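Long-range contacts in beta-alanyl-CoA:ammonia lyase 2 (Clostridium propionicum, PDB 4MZQ), which probably acts as a hot-dog-fold lyase that removes ammonia from beta-alanyl-CoA, and binds zinc and a coenzyme A thioester: residues E39-V44 with Q81-K86; D47-L52 with G120-A125. All blocks are in the same frame, centred on the assembly; numbering follows the deposited sequence.

Contact 1: E39-V44 with Q81-K86; sequences ELMVYV and QSYTCK. With 1VU (propionyl Coenzyme A), chain M.
M41 meets Y83 where the C-terminal part of helix 27-45 lies against the start of strand 82-95. The M41 CB leaves the helix alongside the strand, and the rest of the chain then turns toward it: CG stands opposite the carbonyl carbon (chi1 -65°), and bends at chi2 (-59°) and chi3 swing the sulfur over the tyrosine. Y83 can be followed outward. Its CB packs on the M41 methyl CE at 3.6 Å. At CG the thioether takes over, with M41 SD 3.4 Å from Y83 CG and nearly as near to CD1. SD sits over one face of the ring, displaced from its middle, 3.8 Å from the centroid and 26° off the normal, a Met-aromatic contact. The CE2 side of the ring is met by V44, whose CG1 lies 3.5 Å from Y83 CE2 and comes in obliquely. At the tip, the Y83 hydroxyl hydrogen-bonds to OD1 of D45, a zinc ligand one residue beyond the helix segment, and H142, the other known zinc-binding residue, lies close to the same side chain. Further along the strand, C85 SG rests against L40 CD1 at 4.0 Å, and M41 CE also approaches this sulfur. The loop end of the segment and the first strand residue hold the ligand: Q81 N donates to the phosphate oxygen O15 of propionyl-CoA over 2.7 Å, and S82, whose side chain points away from the helix, gives its OG to O16 at 2.7 Å and its backbone N to the same oxygen in a longer bond. No hydrogen bond joins helix and strand, so sulfur, methyl and ring surfaces make the whole interface. Buried on this apolar bed, the tyrosine has its ring held by packing and its polar end by D45, which suggests that it helps to position this zinc ligand.

Contact 2: D47-L52 with G120-A125; sequences DISLFL and GSLFIA. With 1VU (propionyl Coenzyme A), chain M.
L122 lies over one face of the F51 ring, its CG 4.0 Å from the centroid in a CH-pi contact, while L122 CD2 reaches F51 CD1 at 3.5 Å. This pair is the non-hydrogen-bonded one of two antiparallel bridges. In the neighbouring, hydrogen-bonded pair, L50 N donates to F123 O at 3.0 Å, in the carbonyl plane and nearly straight at 167°, and F123 N returns a bond to L50 O. A third bond, L52 N to S121 O, extends the pairing past F51. On the face carrying L50 and F123, CG of F123 is turned anti to the backbone N (chi1 172°), bringing the ring under the ligand, whose methyl C12 lies over one face. L52 CG packs on F123 CB at 3.7 Å, and L52 CD1 approaches the ribose oxygen O11 of propionyl-CoA. The F51 carbonyl accepts the pantetheine amide N of the ligand at 3.0 Å. Behind this shell, an Asx turn shapes the approach to the strand: S49 N donates to D47 OD1, while D47 OD2 bonds to T104 OG1 of the second subunit. I124 CG2 packs on D47 CB at 3.7 Å. Strands 50-59 and 106-123 are thus neighbours in the antiparallel sheet of a hot-dog fold, and here their ends line the coenzyme A site, completed by E58 and F59 of the third subunit.

Both contacts are buried and meet in one sheet, where strands 82-95 and 106-123 are neighbours; Y83 N and C85 N probably bond to the carbonyls of L122 and G120. Contact 1 sets the helix on that sheet and has no hydrogen bond across the interface, only apolar packing and a Met-aromatic contact, whereas contact 2 joins two neighbouring strands within the sheet and combines backbone hydrogen bonds with side-chain packing over more than twice the buried surface. M41 of the first also packs against S49 of the second. They share propionyl-CoA at different points: Q81 and S82 hold a phosphate, while residues 47-52 and 120-125 border the pantetheine and adenosine parts.

Contact 1: E39-V44 with Q81-K86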
loop_
_atom_site.group_PDB
_atom_site.type_symbol
_atom_site.label_atom_id
_atom_site.label_comp_id
_atom_site.label_asym_id
_atom_site.label_seq_id
_atom_site.Cartn_x
_atom_site.Cartn_y
_atom_site.Cartn_z
ATOM N N GLU A 39 -8.867 -12.943 15.358
ATOM C CA GLU A 39 -8.356 -14.293 15.599
ATOM C C GLU A 39 -9.003 -14.878 16.857
ATOM O O GLU A 39 -9.372 -16.045 16.888
ATOM C CB GLU A 39 -6.823 -14.289 15.714
ATOM C CG GLU A 39 -6.185 -15.677 15.667
ATOM C CD GLU A 39 -4.653 -15.652 15.666
ATOM O OE1 GLU A 39 -4.070 -14.585 15.382
ATOM O OE2 GLU A 39 -4.040 -16.709 15.946
ATOM N N LEU A 40 -9.167 -14.059 17.890
ATOM C CA LEU A 40 -9.836 -14.504 19.105
ATOM C C LEU A 40 -11.263 -14.974 18.805
ATOM O O LEU A 40 -11.717 -15.988 19.331
ATOM C CB LEU A 40 -9.850 -13.384 20.141
ATOM C CG LEU A 40 -8.507 -13.035 20.797
ATOM C CD1 LEU A 40 -8.662 -11.737 21.555
ATOM C CD2 LEU A 40 -8.028 -14.155 21.722
ATOM N N MET A 41 -11.961 -14.235 17.952
ATOM C CA MET A 41 -13.326 -14.586 17.607
ATOM C C MET A 41 -13.408 -15.854 16.755
ATOM O O MET A 41 -14.328 -16.654 16.922
ATOM C CB MET A 41 -13.998 -13.400 16.912
ATOM C CG MET A 41 -14.155 -12.173 17.832
ATOM S SD MET A 41 -15.131 -12.482 19.322
ATOM C CE MET A 41 -13.809 -12.795 20.508
ATOM N N VAL A 42 -12.436 -16.068 15.874
ATOM C CA VAL A 42 -12.414 -17.296 15.086
ATOM C C VAL A 42 -12.339 -18.491 16.040
ATOM O O VAL A 42 -13.068 -19.476 15.898
ATOM C CB VAL A 42 -11.234 -17.317 14.096
ATOM C CG1 VAL A 42 -11.129 -18.672 13.396
ATOM C CG2 VAL A 42 -11.376 -16.217 13.060
ATOM N N TYR A 43 -11.486 -18.370 17.045
ATOM C CA TYR A 43 -11.247 -19.456 17.982
ATOM C C TYR A 43 -12.408 -19.680 18.942
ATOM O O TYR A 43 -12.697 -20.814 19.288
ATOM C CB TYR A 43 -9.974 -19.202 18.791
ATOM C CG TYR A 43 -8.715 -19.182 17.947
ATOM C CD1 TYR A 43 -8.685 -19.775 16.692
ATOM C CD2 TYR A 43 -7.557 -18.576 18.421
ATOM C CE1 TYR A 43 -7.534 -19.759 15.916
ATOM C CE2 TYR A 43 -6.408 -18.558 17.660
ATOM C CZ TYR A 43 -6.401 -19.136 16.411
ATOM O OH TYR A 43 -5.243 -19.101 15.680
ATOM N N VAL A 44 -13.075 -18.617 19.382
ATOM C CA VAL A 44 -14.122 -18.808 20.389
ATOM C C VAL A 44 -15.477 -19.203 19.787
ATOM O O VAL A 44 -16.221 -19.928 20.429
ATOM C CB VAL A 44 -14.292 -17.546 21.291
ATOM C CG1 VAL A 44 -15.140 -16.466 20.612
ATOM C CG2 VAL A 44 -14.900 -17.925 22.628
ATOM N N GLN A 81 -24.115 -11.801 22.513
ATOM C CA GLN A 81 -23.588 -11.615 21.174
ATOM C C GLN A 81 -22.316 -10.776 21.207
ATOM O O GLN A 81 -21.725 -10.516 20.160
ATOM C CB GLN A 81 -24.645 -10.967 20.269
ATOM C CG GLN A 81 -25.857 -11.874 20.041
ATOM C CD GLN A 81 -26.872 -11.267 19.101
ATOM O OE1 GLN A 81 -27.132 -11.797 18.024
ATOM N NE2 GLN A 81 -27.448 -10.139 19.500
ATOM N N SER A 82 -21.888 -10.371 22.400
ATOM C CA SER A 82 -20.665 -9.573 22.523
ATOM C C SER A 82 -19.583 -10.333 23.277
ATOM O O SER A 82 -19.858 -11.266 24.028
ATOM C CB SER A 82 -20.937 -8.229 23.211
ATOM O OG SER A 82 -20.984 -8.377 24.621
ATOM N N TYR A 83 -18.343 -9.934 23.024
ATOM C CA TYR A 83 -17.150 -10.514 23.629
ATOM C C TYR A 83 -16.258 -9.350 23.992
ATOM O O TYR A 83 -15.941 -8.538 23.134
ATOM C CB TYR A 83 -16.400 -11.456 22.666
ATOM C CG TYR A 83 -17.274 -12.505 22.008
ATOM C CD1 TYR A 83 -18.166 -12.162 20.995
ATOM C CD2 TYR A 83 -17.197 -13.834 22.391
ATOM C CE1 TYR A 83 -18.977 -13.111 20.399
ATOM C CE2 TYR A 83 -18.011 -14.793 21.805
ATOM C CZ TYR A 83 -18.889 -14.427 20.800
ATOM O OH TYR A 83 -19.691 -15.369 20.196
ATOM N N THR A 84 -15.864 -9.258 25.254
ATOM C CA THR A 84 -15.032 -8.150 25.703
ATOM C C THR A 84 -13.593 -8.628 25.859
ATOM O O THR A 84 -13.330 -9.646 26.494
ATOM C CB THR A 84 -15.561 -7.564 27.010
ATOM O OG1 THR A 84 -16.936 -7.195 26.834
ATOM C CG2 THR A 84 -14.758 -6.332 27.417
ATOM N N CYS A 85 -12.678 -7.883 25.249
ATOM C CA CYS A 85 -11.272 -8.251 25.171
ATOM C C CYS A 85 -10.370 -7.142 25.680
ATOM O O CYS A 85 -10.740 -5.968 25.674
ATOM C CB CYS A 85 -10.892 -8.588 23.722
ATOM S SG CYS A 85 -11.914 -9.903 22.990
ATOM N N LYS A 86 -9.182 -7.533 26.121
ATOM C CA LYS A 86 -8.128 -6.588 26.451
ATOM C C LYS A 86 -6.992 -6.740 25.457
ATOM O O LYS A 86 -6.728 -7.836 24.949
ATOM C CB LYS A 86 -7.617 -6.789 27.882
ATOM C CG LYS A 86 -8.597 -6.314 28.951
ATOM C CD LYS A 86 -7.972 -5.274 29.876
ATOM C CE LYS A 86 -8.945 -4.873 30.973
ATOM N NZ LYS A 86 -10.275 -4.538 30.414
HETATM O O14 1VU M . -25.685 -8.577 25.614
HETATM P P2 1VU M . -24.604 -8.857 24.587
HETATM O O15 1VU M . -25.123 -9.487 23.323
HETATM O O16 1VU M . -23.372 -9.507 25.171
HETATM O O13 1VU M . -24.053 -7.387 24.194
HETATM C C23 1VU M . -24.728 -6.532 23.269
HETATM C C22 1VU M . -24.281 -5.119 23.571
HETATM O O12 1VU M . -24.225 -4.811 24.978
HETATM C C16 1VU M . -22.906 -5.108 22.917
HETATM N N2 1VU M . -22.453 -3.781 22.477
HETATM C C21 1VU M . -21.289 -3.266 22.851
HETATM N N6 1VU M . -20.321 -3.737 23.656
HETATM C C20 1VU M . -19.233 -2.985 23.875
HETATM N N5 1VU M . -19.081 -1.779 23.321
HETATM C C19 1VU M . -20.030 -1.280 22.504
HETATM N N4 1VU M . -19.876 -0.064 21.943
HETATM C C18 1VU M . -21.166 -2.027 22.258
HETATM N N3 1VU M . -22.286 -1.823 21.529
HETATM C C17 1VU M . -23.074 -2.913 21.671
HETATM O O11 1VU M . -23.031 -5.887 21.730
HETATM C C15 1VU M . -24.177 -6.739 21.854
HETATM C C14 1VU M . -25.191 -6.381 20.770
HETATM O O10 1VU M . -25.675 -5.040 20.933
HETATM P P1 1VU M . -26.788 -4.470 19.926
HETATM O O8 1VU M . -27.898 -5.495 19.848
HETATM O O9 1VU M . -27.111 -3.047 20.276
HETATM O O7 1VU M . -25.943 -4.548 18.552
HETATM P P 1VU M . -26.018 -3.404 17.431
HETATM O O5 1VU M . -27.463 -3.260 16.999
HETATM O O6 1VU M . -25.206 -2.222 17.911
HETATM O O4 1VU M . -25.241 -4.134 16.236
HETATM C C13 1VU M . -23.839 -4.375 16.383
HETATM C C10 1VU M . -23.198 -4.381 15.001
HETATM C C11 1VU M . -21.750 -4.861 15.118
HETATM C C12 1VU M . -23.996 -5.281 14.061
HETATM C C9 1VU M . -23.266 -2.941 14.492
HETATM O O3 1VU M . -22.910 -2.050 15.560
HETATM C C8 1VU M . -22.362 -2.714 13.311
HETATM O O2 1VU M . -22.603 -3.213 12.222
HETATM N N1 1VU M . -21.329 -1.919 13.544
HETATM C C7 1VU M . -20.190 -1.791 12.649
HETATM C C6 1VU M . -19.195 -2.896 12.957
HETATM C C5 1VU M . -17.979 -2.785 12.063
HETATM O O1 1VU M . -18.122 -2.522 10.875
HETATM N N 1VU M . -16.795 -2.986 12.652
HETATM C C4 1VU M . -15.531 -2.828 11.931
HETATM C C3 1VU M . -15.241 -3.901 10.870
HETATM S S 1VU M . -14.925 -5.532 11.607
#

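Contact 2: D47-L52 with G120-A125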
loop_
_atom_site.group_PDB
_atom_site.type_symbol
_atom_site.label_atom_id
_atom_site.label_comp_id
_atom_site.label_asym_id
_atom_site.label_seq_id
_atom_site.Cartn_x
_atom_site.Cartn_y
_atom_site.Cartn_z
ATOM N N ASP A 47 -16.203 -17.338 13.765
ATOM C CA ASP A 47 -16.625 -16.254 12.886
ATOM C C ASP A 47 -15.609 -15.131 12.980
ATOM O O ASP A 47 -15.025 -14.922 14.048
ATOM C CB ASP A 47 -18.019 -15.745 13.265
ATOM C CG ASP A 47 -18.653 -14.924 12.165
ATOM O OD1 ASP A 47 -18.413 -13.699 12.127
ATOM O OD2 ASP A 47 -19.379 -15.504 11.317
ATOM N N ILE A 48 -15.380 -14.417 11.886
ATOM C CA ILE A 48 -14.419 -13.315 11.933
ATOM C C ILE A 48 -14.948 -12.123 12.742
ATOM O O ILE A 48 -14.160 -11.293 13.176
ATOM C CB ILE A 48 -13.986 -12.824 10.524
ATOM C CG1 ILE A 48 -15.176 -12.361 9.673
ATOM C CG2 ILE A 48 -13.186 -13.898 9.813
ATOM C CD1 ILE A 48 -14.730 -11.500 8.464
ATOM N N SER A 49 -16.267 -12.055 12.940
ATOM C CA SER A 49 -16.910 -11.092 13.843
ATOM C C SER A 49 -16.895 -9.662 13.301
ATOM O O SER A 49 -16.268 -9.372 12.279
ATOM C CB SER A 49 -16.258 -11.113 15.241
ATOM O OG SER A 49 -15.219 -10.135 15.337
ATOM N N LEU A 50 -17.628 -8.783 13.982
ATOM C CA LEU A 50 -17.539 -7.348 13.742
ATOM C C LEU A 50 -17.061 -6.630 14.998
ATOM O O LEU A 50 -17.539 -6.894 16.116
ATOM C CB LEU A 50 -18.895 -6.781 13.299
ATOM C CG LEU A 50 -19.462 -7.319 11.979
ATOM C CD1 LEU A 50 -20.951 -6.984 11.852
ATOM C CD2 LEU A 50 -18.691 -6.762 10.783
ATOM N N PHE A 51 -16.142 -5.691 14.832
ATOM C CA PHE A 51 -15.685 -4.928 15.984
ATOM C C PHE A 51 -16.765 -3.931 16.408
ATOM O O PHE A 51 -17.244 -3.136 15.601
ATOM C CB PHE A 51 -14.373 -4.212 15.658
ATOM C CG PHE A 51 -13.374 -4.264 16.773
ATOM C CD1 PHE A 51 -12.318 -5.156 16.735
ATOM C CD2 PHE A 51 -13.504 -3.430 17.872
ATOM C CE1 PHE A 51 -11.399 -5.219 17.763
ATOM C CE2 PHE A 51 -12.591 -3.485 18.912
ATOM C CZ PHE A 51 -11.535 -4.382 18.860
ATOM N N LEU A 52 -17.140 -3.964 17.681
ATOM C CA LEU A 52 -18.159 -3.042 18.200
ATOM C C LEU A 52 -17.597 -1.668 18.564
ATOM O O LEU A 52 -18.251 -0.640 18.373
ATOM C CB LEU A 52 -18.829 -3.621 19.449
ATOM C CG LEU A 52 -19.716 -4.849 19.259
ATOM C CD1 LEU A 52 -19.770 -5.658 20.538
ATOM C CD2 LEU A 52 -21.116 -4.436 18.828
ATOM N N GLY A 120 -11.607 -3.555 24.208
ATOM C CA GLY A 120 -12.501 -3.438 23.073
ATOM C C GLY A 120 -13.404 -4.642 23.017
ATOM O O GLY A 120 -13.107 -5.663 23.634
ATOM N N SER A 121 -14.485 -4.532 22.252
ATOM C CA SER A 121 -15.474 -5.591 22.197
ATOM C C SER A 121 -15.821 -5.934 20.764
ATOM O O SER A 121 -15.799 -5.065 19.891
ATOM C CB SER A 121 -16.739 -5.179 22.948
ATOM O OG SER A 121 -16.473 -4.997 24.327
ATOM N N LEU A 122 -16.160 -7.193 20.535
ATOM C CA LEU A 122 -16.527 -7.662 19.209
ATOM C C LEU A 122 -17.862 -8.392 19.273
ATOM O O LEU A 122 -18.282 -8.846 20.335
ATOM C CB LEU A 122 -15.431 -8.581 18.639
ATOM C CG LEU A 122 -14.042 -7.937 18.505
ATOM C CD1 LEU A 122 -13.236 -8.201 19.769
ATOM C CD2 LEU A 122 -13.287 -8.470 17.290
ATOM N N PHE A 123 -18.503 -8.509 18.114
ATOM C CA PHE A 123 -19.866 -9.002 17.960
ATOM C C PHE A 123 -19.905 -10.212 17.033
ATOM O O PHE A 123 -19.345 -10.175 15.946
ATOM C CB PHE A 123 -20.732 -7.875 17.401
ATOM C CG PHE A 123 -22.129 -8.280 17.005
ATOM C CD1 PHE A 123 -23.158 -8.232 17.935
ATOM C CD2 PHE A 123 -22.426 -8.653 15.703
ATOM C CE1 PHE A 123 -24.452 -8.576 17.585
ATOM C CE2 PHE A 123 -23.727 -9.005 15.340
ATOM C CZ PHE A 123 -24.739 -8.962 16.284
ATOM N N ILE A 124 -20.587 -11.270 17.466
ATOM C CA ILE A 124 -20.975 -12.342 16.565
ATOM C C ILE A 124 -22.459 -12.595 16.768
ATOM O O ILE A 124 -22.874 -12.962 17.861
ATOM C CB ILE A 124 -20.196 -13.645 16.816
ATOM C CG1 ILE A 124 -18.689 -13.383 16.778
ATOM C CG2 ILE A 124 -20.586 -14.706 15.778
ATOM C CD1 ILE A 124 -17.860 -14.615 17.099
ATOM N N ALA A 125 -23.254 -12.354 15.730
ATOM C CA ALA A 125 -24.685 -12.611 15.791
ATOM C C ALA A 125 -24.931 -14.051 16.235
ATOM O O ALA A 125 -24.172 -14.951 15.868
ATOM C CB ALA A 125 -25.335 -12.345 14.430
HETATM O O14 1VU M . -25.685 -8.577 25.614
HETATM P P2 1VU M . -24.604 -8.857 24.587
HETATM O O15 1VU M . -25.123 -9.487 23.323
HETATM O O16 1VU M . -23.372 -9.507 25.171
HETATM O O13 1VU M . -24.053 -7.387 24.194
HETATM C C23 1VU M . -24.728 -6.532 23.269
HETATM C C22 1VU M . -24.281 -5.119 23.571
HETATM O O12 1VU M . -24.225 -4.811 24.978
HETATM C C16 1VU M . -22.906 -5.108 22.917
HETATM N N2 1VU M . -22.453 -3.781 22.477
HETATM C C21 1VU M . -21.289 -3.266 22.851
HETATM N N6 1VU M . -20.321 -3.737 23.656
HETATM C C20 1VU M . -19.233 -2.985 23.875
HETATM N N5 1VU M . -19.081 -1.779 23.321
HETATM C C19 1VU M . -20.030 -1.280 22.504
HETATM N N4 1VU M . -19.876 -0.064 21.943
HETATM C C18 1VU M . -21.166 -2.027 22.258
HETATM N N3 1VU M . -22.286 -1.823 21.529
HETATM C C17 1VU M . -23.074 -2.913 21.671
HETATM O O11 1VU M . -23.031 -5.887 21.730
HETATM C C15 1VU M . -24.177 -6.739 21.854
HETATM C C14 1VU M . -25.191 -6.381 20.770
HETATM O O10 1VU M . -25.675 -5.040 20.933
HETATM P P1 1VU M . -26.788 -4.470 19.926
HETATM O O8 1VU M . -27.898 -5.495 19.848
HETATM O O9 1VU M . -27.111 -3.047 20.276
HETATM O O7 1VU M . -25.943 -4.548 18.552
HETATM P P 1VU M . -26.018 -3.404 17.431
HETATM O O5 1VU M . -27.463 -3.260 16.999
HETATM O O6 1VU M . -25.206 -2.222 17.911
HETATM O O4 1VU M . -25.241 -4.134 16.236
HETATM C C13 1VU M . -23.839 -4.375 16.383
HETATM C C10 1VU M . -23.198 -4.381 15.001
HETATM C C11 1VU M . -21.750 -4.861 15.118
HETATM C C12 1VU M . -23.996 -5.281 14.061
HETATM C C9 1VU M . -23.266 -2.941 14.492
HETATM O O3 1VU M . -22.910 -2.050 15.560
HETATM C C8 1VU M . -22.362 -2.714 13.311
HETATM O O2 1VU M . -22.603 -3.213 12.222
HETATM N N1 1VU M . -21.329 -1.919 13.544
HETATM C C7 1VU M . -20.190 -1.791 12.649
HETATM C C6 1VU M . -19.195 -2.896 12.957
HETATM C C5 1VU M . -17.979 -2.785 12.063
HETATM O O1 1VU M . -18.122 -2.522 10.875
HETATM N N 1VU M . -16.795 -2.986 12.652
HETATM C C4 1VU M . -15.531 -2.828 11.931
HETATM C C3 1VU M . -15.241 -3.901 10.870
HETATM S S 1VU M . -14.925 -5.532 11.607
#